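Local coordinates for Mgp-operon protein 3 (Mycoplasma pneumoniae, PDB 6RJ1), which probably acts in adhesion of the bacterium to host cells, as an extracellular, membrane-anchored adhesin thought to recognise sugars, at residues Leu733-Tyr738 / Leu775-Thr780; Gln766-Phe771 / Glu843-Leu848; Tyr662-Val667 / Gly757-Thr762. All coordinates share one frame; numbering follows the deposited sequence.

Interaction 1 of 3, residues Leu733-Tyr738 / Leu775-Thr780; sequences LPVPYY and LLNFGT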
loop_
_atom_site.group_PDB
_atom_site.type_symbol
_atom_site.label_atom_id
_atom_site.label_comp_id
_atom_site.label_asym_id
_atom_site.label_seq_id
_atom_site.Cartn_x
_atom_site.Cartn_y
_atom_site.Cartn_z
ATOM N N LEU A 733 -5.504 -11.034 1.558
ATOM C CA LEU A 733 -4.457 -11.502 0.663
ATOM C C LEU A 733 -3.116 -11.614 1.422
ATOM O O LEU A 733 -2.300 -10.695 1.373
ATOM C CB LEU A 733 -4.381 -10.538 -0.544
ATOM C CG LEU A 733 -3.586 -10.958 -1.764
ATOM C CD1 LEU A 733 -4.063 -12.287 -2.312
ATOM C CD2 LEU A 733 -3.682 -9.894 -2.838
ATOM N N PRO A 734 -2.899 -12.727 2.157
ATOM C CA PRO A 734 -1.649 -12.872 2.916
ATOM C C PRO A 734 -0.449 -13.233 2.050
ATOM O O PRO A 734 -0.646 -13.662 0.919
ATOM C CB PRO A 734 -1.981 -14.009 3.887
ATOM C CG PRO A 734 -2.949 -14.841 3.152
ATOM C CD PRO A 734 -3.781 -13.899 2.349
ATOM N N VAL A 735 0.791 -13.106 2.583
ATOM C CA VAL A 735 2.000 -13.541 1.861
ATOM C C VAL A 735 2.018 -15.075 1.805
ATOM O O VAL A 735 1.507 -15.711 2.737
ATOM C CB VAL A 735 3.345 -13.039 2.452
ATOM C CG1 VAL A 735 3.700 -11.663 1.935
ATOM C CG2 VAL A 735 3.390 -13.106 3.973
ATOM N N PRO A 736 2.631 -15.707 0.780
ATOM C CA PRO A 736 2.713 -17.170 0.791
ATOM C C PRO A 736 3.502 -17.628 2.015
ATOM O O PRO A 736 4.559 -17.074 2.310
ATOM C CB PRO A 736 3.466 -17.488 -0.504
ATOM C CG PRO A 736 3.305 -16.301 -1.343
ATOM C CD PRO A 736 3.317 -15.154 -0.403
ATOM N N TYR A 737 2.952 -18.590 2.761
ATOM C CA TYR A 737 3.604 -19.149 3.947
ATOM C C TYR A 737 4.912 -19.821 3.558
ATOM O O TYR A 737 5.861 -19.809 4.338
ATOM C CB TYR A 737 2.682 -20.149 4.671
ATOM C CG TYR A 737 2.116 -21.235 3.782
ATOM C CD1 TYR A 737 2.810 -22.429 3.572
ATOM C CD2 TYR A 737 0.880 -21.081 3.158
ATOM C CE1 TYR A 737 2.307 -23.422 2.736
ATOM C CE2 TYR A 737 0.362 -22.076 2.327
ATOM C CZ TYR A 737 1.079 -23.245 2.122
ATOM O OH TYR A 737 0.576 -24.228 1.305
ATOM N N TYR A 738 4.964 -20.373 2.329
ATOM C CA TYR A 738 6.120 -21.085 1.784
ATOM C C TYR A 738 7.270 -20.136 1.392
ATOM O O TYR A 738 8.316 -20.606 0.946
ATOM C CB TYR A 738 5.718 -22.039 0.635
ATOM C CG TYR A 738 4.942 -21.398 -0.497
ATOM C CD1 TYR A 738 5.597 -20.755 -1.544
ATOM C CD2 TYR A 738 3.553 -21.484 -0.552
ATOM C CE1 TYR A 738 4.891 -20.182 -2.597
ATOM C CE2 TYR A 738 2.836 -20.917 -1.606
ATOM C CZ TYR A 738 3.510 -20.281 -2.634
ATOM O OH TYR A 738 2.811 -19.697 -3.663
ATOM N N LEU A 775 6.998 -11.535 5.622
ATOM C CA LEU A 775 5.882 -11.201 6.487
ATOM C C LEU A 775 4.868 -10.266 5.849
ATOM O O LEU A 775 3.665 -10.428 6.077
ATOM C CB LEU A 775 6.480 -10.518 7.738
ATOM C CG LEU A 775 5.930 -10.765 9.159
ATOM C CD1 LEU A 775 5.567 -9.466 9.824
ATOM C CD2 LEU A 775 4.796 -11.761 9.214
ATOM N N LEU A 776 5.348 -9.255 5.109
ATOM C CA LEU A 776 4.499 -8.214 4.542
ATOM C C LEU A 776 4.209 -8.401 3.083
ATOM O O LEU A 776 5.126 -8.650 2.295
ATOM C CB LEU A 776 5.101 -6.815 4.790
ATOM C CG LEU A 776 5.681 -6.547 6.177
ATOM C CD1 LEU A 776 6.531 -5.315 6.176
ATOM C CD2 LEU A 776 4.596 -6.474 7.242
ATOM N N ASN A 777 2.929 -8.269 2.714
ATOM C CA ASN A 777 2.525 -8.372 1.324
ATOM C C ASN A 777 2.717 -7.039 0.606
ATOM O O ASN A 777 2.749 -5.986 1.237
ATOM C CB ASN A 777 1.113 -8.928 1.166
ATOM C CG ASN A 777 0.928 -9.708 -0.115
ATOM O OD1 ASN A 777 1.769 -9.711 -1.015
ATOM N ND2 ASN A 777 -0.183 -10.392 -0.236
ATOM N N PHE A 778 2.899 -7.101 -0.706
ATOM C CA PHE A 778 3.139 -5.935 -1.543
ATOM C C PHE A 778 2.409 -6.131 -2.867
ATOM O O PHE A 778 2.356 -7.240 -3.376
ATOM C CB PHE A 778 4.661 -5.771 -1.727
ATOM C CG PHE A 778 5.138 -4.907 -2.864
ATOM C CD1 PHE A 778 5.257 -3.533 -2.711
ATOM C CD2 PHE A 778 5.541 -5.472 -4.063
ATOM C CE1 PHE A 778 5.734 -2.737 -3.750
ATOM C CE2 PHE A 778 6.016 -4.671 -5.102
ATOM C CZ PHE A 778 6.109 -3.309 -4.936
ATOM N N GLY A 779 1.840 -5.058 -3.389
ATOM C CA GLY A 779 1.098 -5.073 -4.642
ATOM C C GLY A 779 1.569 -3.989 -5.577
ATOM O O GLY A 779 1.763 -2.852 -5.154
ATOM N N THR A 780 1.756 -4.335 -6.855
ATOM C CA THR A 780 2.268 -3.420 -7.873
ATOM C C THR A 780 1.706 -3.716 -9.269
ATOM O O THR A 780 1.280 -4.838 -9.550
ATOM C CB THR A 780 3.831 -3.459 -7.857
ATOM O OG1 THR A 780 4.367 -2.408 -8.661
ATOM C CG2 THR A 780 4.404 -4.800 -8.320
#

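Interaction 2 of 3, residues Gln766-Phe771 / Glu843-Leu848; sequences QATDGF and ESAVDL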
loop_
_atom_site.group_PDB
_atom_site.type_symbol
_atom_site.label_atom_id
_atom_site.label_comp_id
_atom_site.label_asym_id
_atom_site.label_seq_id
_atom_site.Cartn_x
_atom_site.Cartn_y
_atom_site.Cartn_z
ATOM N N GLN A 766 12.918 -17.009 3.257
ATOM C CA GLN A 766 13.559 -17.706 2.141
ATOM C C GLN A 766 13.076 -17.116 0.794
ATOM O O GLN A 766 13.311 -17.697 -0.271
ATOM C CB GLN A 766 13.413 -19.241 2.241
ATOM C CG GLN A 766 12.011 -19.784 1.970
ATOM C CD GLN A 766 11.885 -21.281 2.134
ATOM O OE1 GLN A 766 12.830 -21.989 2.504
ATOM N NE2 GLN A 766 10.692 -21.795 1.881
ATOM N N ALA A 767 12.429 -15.935 0.862
ATOM C CA ALA A 767 11.903 -15.173 -0.274
ATOM C C ALA A 767 13.027 -14.630 -1.158
ATOM O O ALA A 767 14.074 -14.214 -0.653
ATOM C CB ALA A 767 11.046 -14.028 0.228
ATOM N N THR A 768 12.808 -14.642 -2.479
ATOM C CA THR A 768 13.777 -14.162 -3.469
ATOM C C THR A 768 13.132 -13.116 -4.392
ATOM O O THR A 768 13.637 -12.872 -5.487
ATOM C CB THR A 768 14.355 -15.351 -4.266
ATOM O OG1 THR A 768 13.281 -16.138 -4.787
ATOM C CG2 THR A 768 15.300 -16.220 -3.438
ATOM N N ASP A 769 12.024 -12.502 -3.948
ATOM C CA ASP A 769 11.254 -11.529 -4.724
ATOM C C ASP A 769 11.609 -10.055 -4.425
ATOM O O ASP A 769 10.835 -9.142 -4.737
ATOM C CB ASP A 769 9.750 -11.796 -4.559
ATOM C CG ASP A 769 9.187 -11.644 -3.151
ATOM O OD1 ASP A 769 9.974 -11.717 -2.175
ATOM O OD2 ASP A 769 7.960 -11.471 -3.022
ATOM N N GLY A 770 12.801 -9.846 -3.875
ATOM C CA GLY A 770 13.323 -8.517 -3.583
ATOM C C GLY A 770 13.105 -7.983 -2.185
ATOM O O GLY A 770 13.361 -6.803 -1.947
ATOM N N PHE A 771 12.648 -8.832 -1.247
ATOM C CA PHE A 771 12.402 -8.416 0.134
ATOM C C PHE A 771 13.105 -9.323 1.124
ATOM O O PHE A 771 12.988 -10.541 1.013
ATOM C CB PHE A 771 10.901 -8.403 0.438
ATOM C CG PHE A 771 10.065 -7.476 -0.409
ATOM C CD1 PHE A 771 9.991 -6.117 -0.118
ATOM C CD2 PHE A 771 9.285 -7.971 -1.446
ATOM C CE1 PHE A 771 9.174 -5.267 -0.869
ATOM C CE2 PHE A 771 8.474 -7.120 -2.204
ATOM C CZ PHE A 771 8.414 -5.775 -1.901
ATOM N N GLU A 843 9.118 -17.089 -11.423
ATOM C CA GLU A 843 8.543 -15.745 -11.281
ATOM C C GLU A 843 8.643 -15.234 -9.853
ATOM O O GLU A 843 8.573 -14.029 -9.641
ATOM C CB GLU A 843 7.106 -15.644 -11.837
ATOM C CG GLU A 843 6.354 -16.961 -11.968
ATOM C CD GLU A 843 6.604 -17.839 -13.181
ATOM O OE1 GLU A 843 6.164 -19.011 -13.148
ATOM O OE2 GLU A 843 7.230 -17.368 -14.158
ATOM N N SER A 844 8.846 -16.143 -8.880
ATOM C CA SER A 844 9.054 -15.827 -7.463
ATOM C C SER A 844 10.493 -15.326 -7.271
ATOM O O SER A 844 10.824 -14.792 -6.217
ATOM C CB SER A 844 8.821 -17.064 -6.598
ATOM O OG SER A 844 7.461 -17.467 -6.603
ATOM N N ALA A 845 11.345 -15.521 -8.290
ATOM C CA ALA A 845 12.747 -15.110 -8.306
ATOM C C ALA A 845 12.889 -13.663 -8.790
ATOM O O ALA A 845 13.952 -13.062 -8.607
ATOM C CB ALA A 845 13.547 -16.047 -9.203
ATOM N N VAL A 846 11.818 -13.113 -9.406
ATOM C CA VAL A 846 11.720 -11.749 -9.940
ATOM C C VAL A 846 11.516 -10.745 -8.798
ATOM O O VAL A 846 10.618 -10.929 -7.974
ATOM C CB VAL A 846 10.572 -11.641 -10.987
ATOM C CG1 VAL A 846 10.434 -10.227 -11.537
ATOM C CG2 VAL A 846 10.754 -12.642 -12.125
ATOM N N ASP A 847 12.325 -9.662 -8.790
ATOM C CA ASP A 847 12.244 -8.560 -7.818
ATOM C C ASP A 847 11.041 -7.702 -8.169
ATOM O O ASP A 847 11.067 -6.990 -9.173
ATOM C CB ASP A 847 13.528 -7.714 -7.860
ATOM C CG ASP A 847 13.757 -6.829 -6.658
ATOM O OD1 ASP A 847 12.766 -6.289 -6.117
ATOM O OD2 ASP A 847 14.927 -6.672 -6.257
ATOM N N LEU A 848 9.981 -7.777 -7.353
ATOM C CA LEU A 848 8.747 -7.030 -7.604
ATOM C C LEU A 848 8.882 -5.506 -7.403
ATOM O O LEU A 848 8.025 -4.759 -7.873
ATOM C CB LEU A 848 7.572 -7.592 -6.780
ATOM C CG LEU A 848 7.134 -9.020 -7.079
ATOM C CD1 LEU A 848 6.059 -9.476 -6.088
ATOM C CD2 LEU A 848 6.655 -9.183 -8.529
HETATM O O HOH W 1 10.276 -15.589 -3.182
#

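Interaction 3 of 3, residues Tyr662-Val667 / Gly757-Thr762; sequences YGDDGV and GVKIST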
loop_
_atom_site.group_PDB
_atom_site.type_symbol
_atom_site.label_atom_id
_atom_site.label_comp_id
_atom_site.label_asym_id
_atom_site.label_seq_id
_atom_site.Cartn_x
_atom_site.Cartn_y
_atom_site.Cartn_z
ATOM N N TYR A 662 2.072 -5.634 15.121
ATOM C CA TYR A 662 3.458 -6.054 14.952
ATOM C C TYR A 662 3.893 -6.886 16.149
ATOM O O TYR A 662 5.092 -7.102 16.341
ATOM C CB TYR A 662 4.362 -4.830 14.815
ATOM C CG TYR A 662 4.356 -4.191 13.444
ATOM C CD1 TYR A 662 4.750 -4.911 12.317
ATOM C CD2 TYR A 662 4.066 -2.841 13.286
ATOM C CE1 TYR A 662 4.818 -4.309 11.060
ATOM C CE2 TYR A 662 4.147 -2.226 12.038
ATOM C CZ TYR A 662 4.524 -2.964 10.929
ATOM O OH TYR A 662 4.592 -2.364 9.701
ATOM N N GLY A 663 2.918 -7.327 16.951
ATOM C CA GLY A 663 3.137 -8.124 18.152
ATOM C C GLY A 663 3.868 -9.407 17.835
ATOM O O GLY A 663 3.372 -10.228 17.063
ATOM N N ASP A 664 5.075 -9.553 18.386
ATOM C CA ASP A 664 5.979 -10.687 18.201
ATOM C C ASP A 664 5.394 -11.952 18.839
ATOM O O ASP A 664 5.772 -12.352 19.943
ATOM C CB ASP A 664 7.369 -10.326 18.752
ATOM C CG ASP A 664 8.448 -11.326 18.440
ATOM O OD1 ASP A 664 8.376 -11.962 17.363
ATOM O OD2 ASP A 664 9.375 -11.472 19.269
ATOM N N ASP A 665 4.425 -12.554 18.139
ATOM C CA ASP A 665 3.678 -13.731 18.571
ATOM C C ASP A 665 3.321 -14.609 17.355
ATOM O O ASP A 665 3.458 -14.175 16.200
ATOM C CB ASP A 665 2.395 -13.277 19.304
ATOM C CG ASP A 665 1.713 -14.370 20.109
ATOM O OD1 ASP A 665 2.237 -14.728 21.192
ATOM O OD2 ASP A 665 0.662 -14.876 19.654
ATOM N N GLY A 666 2.864 -15.826 17.641
ATOM C CA GLY A 666 2.444 -16.791 16.636
ATOM C C GLY A 666 1.201 -16.386 15.867
ATOM O O GLY A 666 1.134 -16.612 14.657
ATOM N N VAL A 667 0.210 -15.780 16.555
ATOM C CA VAL A 667 -1.060 -15.377 15.942
ATOM C C VAL A 667 -0.833 -14.384 14.777
ATOM O O VAL A 667 -1.394 -14.588 13.702
ATOM C CB VAL A 667 -2.117 -14.897 16.975
ATOM C CG1 VAL A 667 -1.711 -13.603 17.666
ATOM C CG2 VAL A 667 -3.499 -14.775 16.347
ATOM N N GLY A 757 7.639 -22.324 19.900
ATOM C CA GLY A 757 6.685 -21.504 19.166
ATOM C C GLY A 757 7.345 -20.515 18.226
ATOM O O GLY A 757 8.367 -19.910 18.575
ATOM N N VAL A 758 6.773 -20.349 17.016
ATOM C CA VAL A 758 7.327 -19.415 16.034
ATOM C C VAL A 758 6.597 -18.082 16.102
ATOM O O VAL A 758 5.382 -18.011 15.902
ATOM C CB VAL A 758 7.435 -19.973 14.575
ATOM C CG1 VAL A 758 7.941 -18.908 13.593
ATOM C CG2 VAL A 758 8.328 -21.213 14.516
ATOM N N LYS A 759 7.365 -17.034 16.408
ATOM C CA LYS A 759 6.936 -15.646 16.447
ATOM C C LYS A 759 7.608 -14.900 15.275
ATOM O O LYS A 759 8.273 -15.535 14.458
ATOM C CB LYS A 759 7.193 -15.014 17.826
ATOM C CG LYS A 759 8.496 -15.395 18.518
ATOM C CD LYS A 759 8.473 -14.903 19.963
ATOM C CE LYS A 759 9.708 -15.253 20.750
ATOM N NZ LYS A 759 10.891 -14.461 20.320
ATOM N N ILE A 760 7.369 -13.593 15.128
ATOM C CA ILE A 760 7.923 -12.788 14.026
ATOM C C ILE A 760 9.460 -12.792 14.038
ATOM O O ILE A 760 10.084 -13.068 13.009
ATOM C CB ILE A 760 7.331 -11.347 13.982
ATOM C CG1 ILE A 760 5.789 -11.346 14.055
ATOM C CG2 ILE A 760 7.823 -10.587 12.752
ATOM C CD1 ILE A 760 5.174 -9.985 14.325
ATOM N N SER A 761 10.055 -12.527 15.214
ATOM C CA SER A 761 11.501 -12.477 15.398
ATOM C C SER A 761 12.207 -13.793 15.069
ATOM O O SER A 761 13.358 -13.747 14.640
ATOM C CB SER A 761 11.856 -11.987 16.798
ATOM O OG SER A 761 11.248 -12.789 17.795
ATOM N N THR A 762 11.527 -14.954 15.229
ATOM C CA THR A 762 12.136 -16.268 14.942
ATOM C C THR A 762 11.833 -16.768 13.511
ATOM O O THR A 762 12.469 -17.725 13.059
ATOM C CB THR A 762 11.796 -17.306 16.015
ATOM O OG1 THR A 762 10.395 -17.569 16.005
ATOM C CG2 THR A 762 12.253 -16.879 17.401
#

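Interaction 1 of 3, residues Leu733-Tyr738 / Leu775-Thr780
The side-chain amide of Asn-777 reaches the backbone carbonyl of Leu-733. Asn-777 ND2 donates to Leu-733 O at 2.7 Å with an N-H...O angle of 160°. The acceptor lies in the amide plane of the asparagine. Seen from the other partner, the donor stands above the carbonyl plane of Leu-733, about 50° out of it. The same ND2 is 3.5 Å from Pro-734 O, but the angle there is too poor for a bond. The other end of the amide is held as well. Its OD1 accepts from the backbone N of Phe-778 at 2.9 Å and from the backbone N of Arg-806. Bonds at both ends fix the rotation of the amide.

Val-735 supplies the packing, its methyls against backbone carbonyls and Asn-777 CB. Its CB points toward 775-780. CG1 stands anti to the carbonyl carbon (chi1 -85°), where it lies 3.4 Å from Leu-776 O and 3.8 Å from Asn-777 CB. CG2 meets Leu-775 O, also at 3.4 Å. Leu-733 adds its CG, 3.8 Å from Asn-777 ND2.

Helix 666-673 packs against Val-735 and Leu-775 through Leu-673. Phe-555 of strand 549-563 touches both Leu-733 and Asn-777. All the touching residues are buried.

The contact joins the loop just after strand 723-732 to the approach to strand 779-786. Asn-777 ND2 gives Leu-733 O a donor, and OD1 accepts two backbone N-H groups, so these buried polar atoms are paired.

Interaction 2 of 3, residues Gln766-Phe771 / Glu843-Leu848
Thr-768 and Asp-769 meet the loop 843-848 with the same first torsion but different partners. In each, the outer group lies between the backbone N and the carbonyl carbon (chi1 52° and 63°). Thr-768 OG1 donates to Ser-844 O at 3.1 Å, from above the carbonyl plane. Water 1 also bridges the pair, accepting from Thr-768 N and donating to Ser-844 O.

The side chains of Asp-769 and Leu-848 cross obliquely, with Asp-769 OD2 4.1 Å from Leu-848 CD1. The charge of Asp-769 is matched elsewhere, by a salt bridge from OD2 to Arg-806. The backbone carbonyl of Asp-769 makes the second direct bond, accepting from Leu-848 N at 3.1 Å and 157°. Asp-847 CA adds a CA-H...O contact to the same oxygen.

Asp-847 lays its carboxylate against Gly-770. Its OD1 comes within 3.4 Å of Gly-770 CA and is also bonded to Thr-849. Val-846 and Leu-848 also pack on Phe-867 of strand 862-868.

This is loop-to-loop docking in an all-beta region. It joins the loop before strand 779-786 to the connection between strands 834-838 and 851-857, which belong to two successive antiparallel sheets.

Interaction 3 of 3, residues Tyr662-Val667 / Gly757-Thr762
Asp-664 holds its CG anti to the backbone N (chi1 -171°), and Ser-761 turns its OG between backbone N and carbonyl carbon (chi1 56°). The carboxylate and the hydroxyl meet there. Ser-761 OG donates to Asp-664 OD2 at 2.7 Å, on the syn side and close to the carboxylate plane. The other oxygen, OD1, takes the backbone N of Ser-761 at 2.8 Å in a nearly straight bond (176°), also on its syn side. One serine thus grips both oxygens.

The chain of Lys-759 passes close to both carboxylate oxygens of Asp-664, with CB 3.3 Å from OD1 and CD 3.6 Å from OD2. Its NZ forms a long salt bridge of 3.5 Å to Asp-664 OD2 and donates to Ser-761 OG. The nearby ammonium would probably help keep the aspartate ionised.

The methyl CD1 of Ile-760 rests against two backbone carbonyl oxygens, 3.3 Å from Gly-663 O and 3.5 Å from Tyr-662 O. Val-758 O receives a CA-H...O contact from Gly-666 CA at 3.3 Å.

Asp-664 is the centre of an inverse gamma turn, and Asp-665 then N-caps helix 666-673 through a bond from Val-667 N to its OD2. Ile-760 also packs on Thr-668 and makes apolar contact with Val-669 of this helix. The segment 757-762 belongs to the long loop between strands 723-732 and 779-786, and it lies against the N-terminal end of helix 666-673.

All three contacts involve the long connection between strands 723-732 and 779-786. Interaction 1 joins its start to its end and is buried, with a single hydrogen bond from an asparagine side-chain amide and valine packing. Interaction 3 is also largely buried, though farther from the centre of the chain. It is the one with a salt bridge between its own two segments, and anchors the middle of the connection to helix 666-673, which interaction 1 also touches. Interaction 2 is the most exposed, uses a water, and reaches a later loop. Interactions 1 and 2 meet where Phe-778 packs on Phe-771 and Leu-848. Interactions 1 and 3 meet more lightly, through Leu-775 and Ile-760.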